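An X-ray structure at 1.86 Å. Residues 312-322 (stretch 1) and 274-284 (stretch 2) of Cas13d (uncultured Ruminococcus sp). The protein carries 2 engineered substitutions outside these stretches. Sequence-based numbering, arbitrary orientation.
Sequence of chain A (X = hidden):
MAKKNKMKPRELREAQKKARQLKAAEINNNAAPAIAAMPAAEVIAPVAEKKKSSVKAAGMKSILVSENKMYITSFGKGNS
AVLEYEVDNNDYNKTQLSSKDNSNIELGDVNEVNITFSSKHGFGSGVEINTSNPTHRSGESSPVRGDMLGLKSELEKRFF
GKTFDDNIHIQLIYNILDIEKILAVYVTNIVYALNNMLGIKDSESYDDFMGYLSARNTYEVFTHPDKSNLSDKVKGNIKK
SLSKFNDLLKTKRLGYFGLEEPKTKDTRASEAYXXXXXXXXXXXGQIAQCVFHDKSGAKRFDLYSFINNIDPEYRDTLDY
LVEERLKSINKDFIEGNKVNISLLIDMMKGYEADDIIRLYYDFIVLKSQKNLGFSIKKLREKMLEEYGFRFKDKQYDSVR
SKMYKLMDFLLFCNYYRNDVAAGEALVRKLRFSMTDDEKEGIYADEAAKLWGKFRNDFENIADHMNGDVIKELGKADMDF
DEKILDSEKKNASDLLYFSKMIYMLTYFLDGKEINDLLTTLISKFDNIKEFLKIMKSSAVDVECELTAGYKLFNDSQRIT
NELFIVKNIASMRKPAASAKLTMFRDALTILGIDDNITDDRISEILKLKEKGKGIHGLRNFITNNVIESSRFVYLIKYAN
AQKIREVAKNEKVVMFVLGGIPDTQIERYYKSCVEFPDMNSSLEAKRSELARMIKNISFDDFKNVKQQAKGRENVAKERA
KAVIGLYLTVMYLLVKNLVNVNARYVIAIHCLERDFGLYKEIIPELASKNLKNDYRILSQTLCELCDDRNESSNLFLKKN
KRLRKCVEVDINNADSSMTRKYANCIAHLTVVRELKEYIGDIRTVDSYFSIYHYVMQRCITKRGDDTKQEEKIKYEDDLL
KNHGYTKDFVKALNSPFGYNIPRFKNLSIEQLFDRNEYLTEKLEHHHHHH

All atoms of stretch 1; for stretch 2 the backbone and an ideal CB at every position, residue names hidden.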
# COMPACT_ATOMS: atom_id res chain seq x y z
N PRO A 312 -23.05 -15.76 -9.84
CA PRO A 312 -22.14 -16.68 -9.17
C PRO A 312 -20.86 -16.98 -9.96
O PRO A 312 -19.92 -17.42 -9.40
CB PRO A 312 -22.94 -17.98 -9.03
CG PRO A 312 -24.37 -17.58 -9.21
CD PRO A 312 -24.34 -16.37 -10.11
N GLU A 313 -20.87 -16.71 -11.26
CA GLU A 313 -19.68 -16.98 -12.10
C GLU A 313 -18.50 -16.12 -11.60
O GLU A 313 -17.39 -16.57 -11.67
CB GLU A 313 -20.00 -16.82 -13.59
CG GLU A 313 -20.30 -15.41 -14.04
CD GLU A 313 -20.42 -15.27 -15.54
OE1 GLU A 313 -21.06 -16.11 -16.14
OE2 GLU A 313 -19.89 -14.33 -16.09
N TYR A 314 -18.78 -14.92 -11.13
CA TYR A 314 -17.70 -14.04 -10.61
C TYR A 314 -17.06 -14.69 -9.39
O TYR A 314 -15.88 -14.68 -9.26
CB TYR A 314 -18.26 -12.68 -10.23
CG TYR A 314 -18.50 -11.76 -11.39
CD1 TYR A 314 -19.66 -11.83 -12.13
CD2 TYR A 314 -17.57 -10.81 -11.74
CE1 TYR A 314 -19.89 -10.97 -13.19
CE2 TYR A 314 -17.78 -9.95 -12.79
CZ TYR A 314 -18.94 -10.03 -13.53
OH TYR A 314 -19.12 -9.16 -14.54
N ARG A 315 -17.89 -15.25 -8.52
CA ARG A 315 -17.42 -15.92 -7.29
C ARG A 315 -16.59 -17.15 -7.66
O ARG A 315 -15.69 -17.46 -6.93
CB ARG A 315 -18.55 -16.12 -6.29
CG ARG A 315 -19.06 -14.81 -5.72
CD ARG A 315 -20.03 -14.97 -4.57
NE ARG A 315 -21.27 -15.57 -4.99
CZ ARG A 315 -22.20 -14.96 -5.69
NH1 ARG A 315 -22.07 -13.69 -6.00
NH2 ARG A 315 -23.26 -15.62 -6.10
N ASP A 316 -16.93 -17.81 -8.75
CA ASP A 316 -16.15 -18.98 -9.21
C ASP A 316 -14.74 -18.53 -9.58
O ASP A 316 -13.81 -19.24 -9.32
CB ASP A 316 -16.86 -19.68 -10.36
CG ASP A 316 -18.07 -20.47 -9.90
OD1 ASP A 316 -18.16 -20.76 -8.73
OD2 ASP A 316 -18.90 -20.76 -10.73
N THR A 317 -14.62 -17.38 -10.23
CA THR A 317 -13.29 -16.87 -10.59
C THR A 317 -12.49 -16.57 -9.31
O THR A 317 -11.35 -16.96 -9.24
CB THR A 317 -13.37 -15.64 -11.49
OG1 THR A 317 -13.86 -16.03 -12.76
CG2 THR A 317 -12.05 -14.93 -11.62
N LEU A 318 -13.11 -15.94 -8.33
CA LEU A 318 -12.38 -15.59 -7.08
C LEU A 318 -11.91 -16.88 -6.41
O LEU A 318 -10.79 -16.91 -5.98
CB LEU A 318 -13.30 -14.79 -6.16
CG LEU A 318 -13.67 -13.41 -6.68
CD1 LEU A 318 -14.45 -12.65 -5.64
CD2 LEU A 318 -12.43 -12.64 -7.06
N ASP A 319 -12.76 -17.89 -6.37
CA ASP A 319 -12.37 -19.19 -5.77
C ASP A 319 -11.24 -19.83 -6.57
O ASP A 319 -10.35 -20.37 -5.98
CB ASP A 319 -13.58 -20.12 -5.68
CG ASP A 319 -14.48 -19.75 -4.52
OD1 ASP A 319 -13.98 -19.19 -3.57
OD2 ASP A 319 -15.65 -20.02 -4.62
N TYR A 320 -11.30 -19.73 -7.88
CA TYR A 320 -10.27 -20.37 -8.72
C TYR A 320 -8.90 -19.76 -8.42
O TYR A 320 -7.94 -20.49 -8.30
CB TYR A 320 -10.63 -20.14 -10.18
CG TYR A 320 -9.66 -20.73 -11.16
CD1 TYR A 320 -8.50 -20.07 -11.50
CD2 TYR A 320 -9.87 -21.97 -11.71
CE1 TYR A 320 -7.60 -20.61 -12.39
CE2 TYR A 320 -8.98 -22.53 -12.60
CZ TYR A 320 -7.84 -21.85 -12.94
OH TYR A 320 -6.96 -22.40 -13.81
N LEU A 321 -8.82 -18.44 -8.34
CA LEU A 321 -7.51 -17.79 -8.09
C LEU A 321 -6.98 -18.17 -6.72
O LEU A 321 -5.84 -18.54 -6.64
CB LEU A 321 -7.69 -16.28 -8.21
CG LEU A 321 -8.22 -15.76 -9.54
CD1 LEU A 321 -8.59 -14.29 -9.43
CD2 LEU A 321 -7.22 -15.99 -10.66
N VAL A 322 -7.78 -18.05 -5.67
CA VAL A 322 -7.30 -18.37 -4.30
C VAL A 322 -6.98 -19.85 -4.14
O VAL A 322 -6.02 -20.15 -3.51
CB VAL A 322 -8.23 -17.87 -3.18
CG1 VAL A 322 -7.42 -17.63 -1.93
CG2 VAL A 322 -8.89 -16.58 -3.58
N UNK A 274 -10.13 -16.07 -20.58
CA UNK A 274 -10.67 -14.73 -20.88
C UNK A 274 -11.79 -14.37 -19.90
O UNK A 274 -11.84 -13.24 -19.49
CB UNK A 274 -11.19 -14.67 -22.32
N UNK A 275 -12.63 -15.33 -19.56
CA UNK A 275 -13.74 -15.10 -18.63
C UNK A 275 -13.19 -14.68 -17.26
O UNK A 275 -13.70 -13.75 -16.68
CB UNK A 275 -14.61 -16.35 -18.50
N UNK A 276 -12.15 -15.35 -16.80
CA UNK A 276 -11.52 -15.01 -15.50
C UNK A 276 -10.95 -13.59 -15.56
O UNK A 276 -11.16 -12.87 -14.64
CB UNK A 276 -10.42 -16.01 -15.15
N UNK A 277 -10.26 -13.25 -16.64
CA UNK A 277 -9.69 -11.88 -16.79
C UNK A 277 -10.82 -10.86 -16.82
O UNK A 277 -10.71 -9.85 -16.15
CB UNK A 277 -8.85 -11.77 -18.06
N UNK A 278 -11.89 -11.16 -17.53
CA UNK A 278 -13.03 -10.23 -17.61
C UNK A 278 -13.60 -10.00 -16.20
O UNK A 278 -13.84 -8.88 -15.85
CB UNK A 278 -14.11 -10.77 -18.55
N UNK A 279 -13.76 -11.06 -15.43
CA UNK A 279 -14.33 -10.93 -14.07
C UNK A 279 -13.43 -10.04 -13.21
O UNK A 279 -13.95 -9.26 -12.44
CB UNK A 279 -14.50 -12.30 -13.41
N UNK A 280 -12.12 -10.21 -13.33
CA UNK A 280 -11.18 -9.39 -12.54
C UNK A 280 -11.32 -7.92 -12.92
O UNK A 280 -11.48 -7.11 -12.05
CB UNK A 280 -9.74 -9.85 -12.75
N UNK A 281 -11.33 -7.61 -14.22
CA UNK A 281 -11.44 -6.21 -14.69
C UNK A 281 -12.79 -5.61 -14.31
O UNK A 281 -12.82 -4.52 -13.85
CB UNK A 281 -11.25 -6.13 -16.21
N UNK A 282 -13.86 -6.36 -14.49
CA UNK A 282 -15.20 -5.87 -14.16
C UNK A 282 -15.29 -5.58 -12.66
O UNK A 282 -15.93 -4.64 -12.29
CB UNK A 282 -16.27 -6.89 -14.58
N UNK A 283 -14.70 -6.42 -11.82
CA UNK A 283 -14.72 -6.17 -10.36
C UNK A 283 -13.94 -4.89 -10.04
O UNK A 283 -14.42 -4.09 -9.30
CB UNK A 283 -14.13 -7.36 -9.60
N UNK A 284 -12.79 -4.71 -10.68
CA UNK A 284 -11.98 -3.48 -10.45
C UNK A 284 -12.83 -2.28 -10.88
O UNK A 284 -12.86 -1.33 -10.16
CB UNK A 284 -10.66 -3.52 -11.22

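Stretch 2 is a helix, with backbone angles near -62/-42 throughout. It crosses the helix of stretch 1 at 104°, with the axes 9.4 Å apart at closest approach.

Position 274 has nothing of stretch 1 within 5.5 Å of its ideal CB. Almost any helix-tolerant residue would suit. It is Lys274.

Position 275 points toward stretch 1, but its ideal CB has nothing within 5.5 Å. Only a long side chain could cross the gap. The carboxylate of Glu313 lies on that side, so lysine or arginine would suit. The residue is Lys275. Its extended chain, t at all four chi angles, brings NZ to 3.7 Å from Glu313 OE1, a long salt bridge.

Position 276 points sideways, and its ideal CB is 4.0 Å from Thr317 CG2. The ring of Tyr320 lies further along stretch 1. A long side chain with a flat or apolar surface would suit: arginine, methionine, lysine or glutamine. It is Arg276. Its guanidinium lies flat on the Tyr320 ring, centres 4.1 Å apart and planes at 8°. Arg276 CD also sits over the ring face, 3.5 Å from Tyr320 CD1.

Position 277 points away, so many helix-tolerant residues would suit. It is Val277.

Position 278 points sideways, with no neighbour near its ideal CB. A large side chain could still bend toward the end of Tyr314, so an aromatic or long aliphatic residue is plausible. Tyr278 brings CE2 to 3.5 Å from Tyr314 OH.

Position 279 is tightly placed. Its ideal CB points toward stretch 1, 3.8 Å from both Tyr314 CD2 and Thr317 OG1. A hydroxyl and the Glu313 carboxylate are both in reach. Asparagine or glutamine could use one of them; a histidine ring, with a nitrogen on each side, could span both, and a flat ring could pack against Tyr314. It is His279. ND1 and Thr317 OG1 share a hydrogen bond of 2.7 Å. NE2 donates to Glu313 OE2, also at 2.7 Å. Both partners lie near the ring plane, which leaves one face for Tyr314 CA.

Position 280 points sideways, with no close neighbour. A long apolar chain could reach Leu321; leucine or methionine would do. Met280 places SD 4.0 Å from Leu321 CD1.

Position 281 is out of reach of stretch 1, which sets no preference. It is Leu281.

Position 282 points toward stretch 1, its ideal CB already 3.6 Å from Tyr314 OH. A small residue, alanine, glycine or serine, suits this close approach. Ala282 places its methyl at the edge of the Tyr314 ring.

Position 283 points sideways, 5.3 Å from its ideal CB to Tyr314 CD2. Isoleucine, leucine, valine or methionine would suit. Ile283 CG1 lies 3.9 Å from Tyr314 CD2, and Ile283 CD1 4.2 Å from Leu318 CD2. With 278, 279 and 282 it forms the hole holding Tyr314.

Position 284 is out of reach, so many helix-tolerant residues would suit. It is Val284.

Stretch 2 274-284: KKRVYHMLAIV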
# COMPACT_ATOMS: atom_id res chain seq x y z
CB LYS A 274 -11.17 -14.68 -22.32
CG LYS A 274 -10.12 -14.90 -23.39
CD LYS A 274 -10.57 -14.38 -24.72
CE LYS A 274 -10.61 -15.41 -25.81
NZ LYS A 274 -11.22 -14.86 -27.04
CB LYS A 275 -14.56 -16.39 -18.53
CG LYS A 275 -15.80 -16.32 -17.68
CD LYS A 275 -16.56 -17.61 -17.66
CE LYS A 275 -18.00 -17.44 -17.29
NZ LYS A 275 -18.77 -18.69 -17.44
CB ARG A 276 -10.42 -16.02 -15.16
CG ARG A 276 -10.94 -17.40 -14.80
CD ARG A 276 -9.90 -18.24 -14.11
NE ARG A 276 -8.78 -18.50 -14.98
CZ ARG A 276 -8.65 -19.58 -15.74
NH1 ARG A 276 -9.63 -20.45 -15.84
NH2 ARG A 276 -7.53 -19.77 -16.40
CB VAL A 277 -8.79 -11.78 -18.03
CG1 VAL A 277 -8.31 -10.36 -18.24
CG2 VAL A 277 -7.62 -12.72 -17.94
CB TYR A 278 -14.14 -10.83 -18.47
CG TYR A 278 -15.45 -10.10 -18.33
CD1 TYR A 278 -15.56 -8.79 -18.74
CD2 TYR A 278 -16.55 -10.70 -17.76
CE1 TYR A 278 -16.75 -8.10 -18.60
CE2 TYR A 278 -17.75 -10.02 -17.62
CZ TYR A 278 -17.84 -8.71 -18.04
OH TYR A 278 -19.00 -8.02 -17.92
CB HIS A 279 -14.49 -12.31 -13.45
CG HIS A 279 -15.62 -13.09 -14.03
ND1 HIS A 279 -15.74 -14.43 -13.90
CD2 HIS A 279 -16.69 -12.69 -14.75
CE1 HIS A 279 -16.82 -14.83 -14.51
NE2 HIS A 279 -17.41 -13.80 -15.03
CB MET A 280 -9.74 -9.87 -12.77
CG MET A 280 -9.49 -11.26 -12.24
SD MET A 280 -7.90 -12.00 -12.65
CE MET A 280 -6.80 -11.10 -11.57
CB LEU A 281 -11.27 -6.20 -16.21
CG LEU A 281 -9.96 -6.76 -16.73
CD1 LEU A 281 -9.89 -6.63 -18.23
CD2 LEU A 281 -8.79 -6.07 -16.09
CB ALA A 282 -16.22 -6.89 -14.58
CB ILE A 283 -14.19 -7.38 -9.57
CG1 ILE A 283 -15.21 -8.51 -9.58
CG2 ILE A 283 -13.82 -6.97 -8.17
CD1 ILE A 283 -14.66 -9.83 -9.15
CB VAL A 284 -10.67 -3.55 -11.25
CG1 VAL A 284 -10.02 -2.19 -11.36
CG2 VAL A 284 -9.70 -4.54 -10.65
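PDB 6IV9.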